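Local atomic coordinates of peptidoglycan glycosyltransferase (Eggerthella lenta, PDB entry 4MNR), a protein that belongs to the penicillin-binding proteins, with a transpeptidase domain of the beta-lactamase-like fold and an N-terminal region related to the dimerisation domain of penicillin-binding protein A. Residues Y275-L280 with Q318-E323. Residues are numbered along the deposited sequence; the frame is centred on the assembly and turned at random.
Sequences YTPESL and QATVLE
Ser279 holds OG anti to its carbonyl carbon (chi1 -67°), which points the hydroxyl at the N-H of Thr320, while Thr320 sets OG1 between its own backbone N and carbonyl carbon (chi1 58°), where it can reach the backbone N of Glu323 in the first turn of the helix. The bond from Thr320 N to Ser279 OG is long, 3.3 Å. Serine suits the place because its small side chain fits close to the backbone of the other segment while its hydroxyl can accept from Thr320 N and bind the water; OG also lies 3.3 Å from Glu323 CB, against the aliphatic start of that side chain. Thr320 is the N-cap of the helix; its OG1 accepts from Glu323 N at 3.0 Å, satisfying an amide of the first turn, which has no carbonyl of a preceding turn to bond to. One water is hydrogen-bonded to both hydroxyls, 2.7 Å from Ser279 OG and 3.0 Å from Thr320 OG1, and donates to Pro277 O. The methyl of Thr320 serves the apolar side: CG2 packs against Pro277 CG at 3.7 Å and meets CG2 of Thr276, whose own hydroxyl bonds to Leu274 O. Threonine thus offers one branch to the helix end and the other to the proline ring. Beyond Ser279 the backbones pair as a single antiparallel hydrogen-bonded bridge, Leu280 N to Gln318 O at 2.8 Å and Gln318 N to Leu280 O at 3.0 Å. The contact thereby joins the loop between helices 242-263 and 284-289 to the start of helix 321-332, whose Val321 and Leu322 rest on strand 130-135, Val321 also touching strand 425-431.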
loop_
_atom_site.group_PDB
_atom_site.type_symbol
_atom_site.label_atom_id
_atom_site.label_comp_id
_atom_site.label_asym_id
_atom_site.label_seq_id
_atom_site.Cartn_x
_atom_site.Cartn_y
_atom_site.Cartn_z
ATOM N N TYR A 275 -6.146 -6.502 10.721
ATOM C CA TYR A 275 -5.691 -5.350 11.479
ATOM C C TYR A 275 -4.949 -4.391 10.578
ATOM O O TYR A 275 -4.010 -4.786 9.890
ATOM C CB TYR A 275 -4.766 -5.775 12.605
ATOM C CG TYR A 275 -4.103 -4.590 13.255
ATOM C CD1 TYR A 275 -4.833 -3.726 14.058
ATOM C CD2 TYR A 275 -2.761 -4.318 13.042
ATOM C CE1 TYR A 275 -4.235 -2.624 14.648
ATOM C CE2 TYR A 275 -2.152 -3.217 13.633
ATOM C CZ TYR A 275 -2.900 -2.376 14.426
ATOM O OH TYR A 275 -2.309 -1.282 15.022
ATOM N N THR A 276 -5.384 -3.135 10.577
ATOM C CA THR A 276 -4.718 -2.105 9.790
ATOM C C THR A 276 -4.638 -0.844 10.642
ATOM O O THR A 276 -5.668 -0.264 11.000
ATOM C CB THR A 276 -5.503 -1.790 8.495
ATOM O OG1 THR A 276 -5.761 -2.998 7.771
ATOM C CG2 THR A 276 -4.714 -0.847 7.608
ATOM N N PRO A 277 -3.416 -0.423 10.999
ATOM C CA PRO A 277 -3.306 0.794 11.809
ATOM C C PRO A 277 -3.710 2.016 10.989
ATOM O O PRO A 277 -3.511 2.058 9.776
ATOM C CB PRO A 277 -1.813 0.852 12.156
ATOM C CG PRO A 277 -1.137 0.121 11.020
ATOM C CD PRO A 277 -2.104 -0.977 10.626
ATOM N N GLU A 278 -4.283 3.001 11.665
ATOM C CA GLU A 278 -4.607 4.276 11.044
ATOM C C GLU A 278 -3.330 4.902 10.473
ATOM O O GLU A 278 -2.307 4.949 11.167
ATOM C CB GLU A 278 -5.178 5.180 12.136
ATOM C CG GLU A 278 -5.813 6.454 11.672
ATOM C CD GLU A 278 -6.358 7.258 12.846
ATOM O OE1 GLU A 278 -6.351 6.742 13.984
ATOM O OE2 GLU A 278 -6.777 8.410 12.640
ATOM N N SER A 279 -3.381 5.377 9.227
ATOM C CA SER A 279 -2.262 6.147 8.675
ATOM C C SER A 279 -2.316 7.540 9.286
ATOM O O SER A 279 -3.397 8.044 9.593
ATOM C CB SER A 279 -2.333 6.201 7.145
ATOM O OG SER A 279 -2.129 4.912 6.591
ATOM N N LEU A 280 -1.151 8.150 9.496
ATOM C CA LEU A 280 -1.068 9.320 10.369
ATOM C C LEU A 280 -0.483 10.557 9.704
ATOM O O LEU A 280 0.436 10.465 8.887
ATOM C CB LEU A 280 -0.219 8.988 11.601
ATOM C CG LEU A 280 -0.668 7.767 12.401
ATOM C CD1 LEU A 280 0.323 7.440 13.505
ATOM C CD2 LEU A 280 -2.024 8.057 12.965
ATOM N N GLN A 318 2.806 8.813 7.928
ATOM C CA GLN A 318 3.142 7.404 8.106
ATOM C C GLN A 318 1.965 6.647 7.527
ATOM O O GLN A 318 0.812 6.941 7.848
ATOM C CB GLN A 318 3.273 7.048 9.577
ATOM C CG GLN A 318 4.291 7.884 10.318
ATOM C CD GLN A 318 4.409 7.471 11.766
ATOM O OE1 GLN A 318 4.165 8.265 12.677
ATOM N NE2 GLN A 318 4.782 6.222 11.990
ATOM N N ALA A 319 2.244 5.662 6.689
ATOM C CA ALA A 319 1.158 5.017 5.976
ATOM C C ALA A 319 1.358 3.521 5.911
ATOM O O ALA A 319 2.494 3.038 5.913
ATOM C CB ALA A 319 1.063 5.572 4.561
ATOM N N THR A 320 0.251 2.795 5.797
ATOM C CA THR A 320 0.354 1.381 5.441
ATOM C C THR A 320 0.544 1.232 3.943
ATOM O O THR A 320 0.274 2.155 3.187
ATOM C CB THR A 320 -0.908 0.618 5.856
ATOM O OG1 THR A 320 -2.057 1.205 5.236
ATOM C CG2 THR A 320 -1.076 0.657 7.348
ATOM N N VAL A 321 0.990 0.060 3.497
ATOM C CA VAL A 321 1.118 -0.173 2.061
ATOM C C VAL A 321 -0.276 -0.146 1.423
ATOM O O VAL A 321 -0.465 0.361 0.313
ATOM C CB VAL A 321 1.856 -1.492 1.781
ATOM C CG1 VAL A 321 1.995 -1.724 0.270
ATOM C CG2 VAL A 321 3.223 -1.449 2.457
ATOM N N LEU A 322 -1.264 -0.654 2.157
ATOM C CA LEU A 322 -2.655 -0.588 1.711
ATOM C C LEU A 322 -3.097 0.855 1.475
ATOM O O LEU A 322 -3.718 1.155 0.446
ATOM C CB LEU A 322 -3.567 -1.260 2.745
ATOM C CG LEU A 322 -5.065 -1.187 2.471
ATOM C CD1 LEU A 322 -5.426 -1.821 1.117
ATOM C CD2 LEU A 322 -5.854 -1.849 3.600
ATOM N N GLU A 323 -2.748 1.753 2.404
ATOM C CA GLU A 323 -3.084 3.163 2.244
ATOM C C GLU A 323 -2.425 3.739 0.990
ATOM O O GLU A 323 -3.058 4.479 0.241
ATOM C CB GLU A 323 -2.671 3.984 3.467
ATOM C CG GLU A 323 -2.692 5.498 3.247
ATOM C CD GLU A 323 -4.091 6.064 2.981
ATOM O OE1 GLU A 323 -5.084 5.551 3.539
ATOM O OE2 GLU A 323 -4.197 7.039 2.204
HETATM O O HOH W 1 -3.746 2.787 7.088
#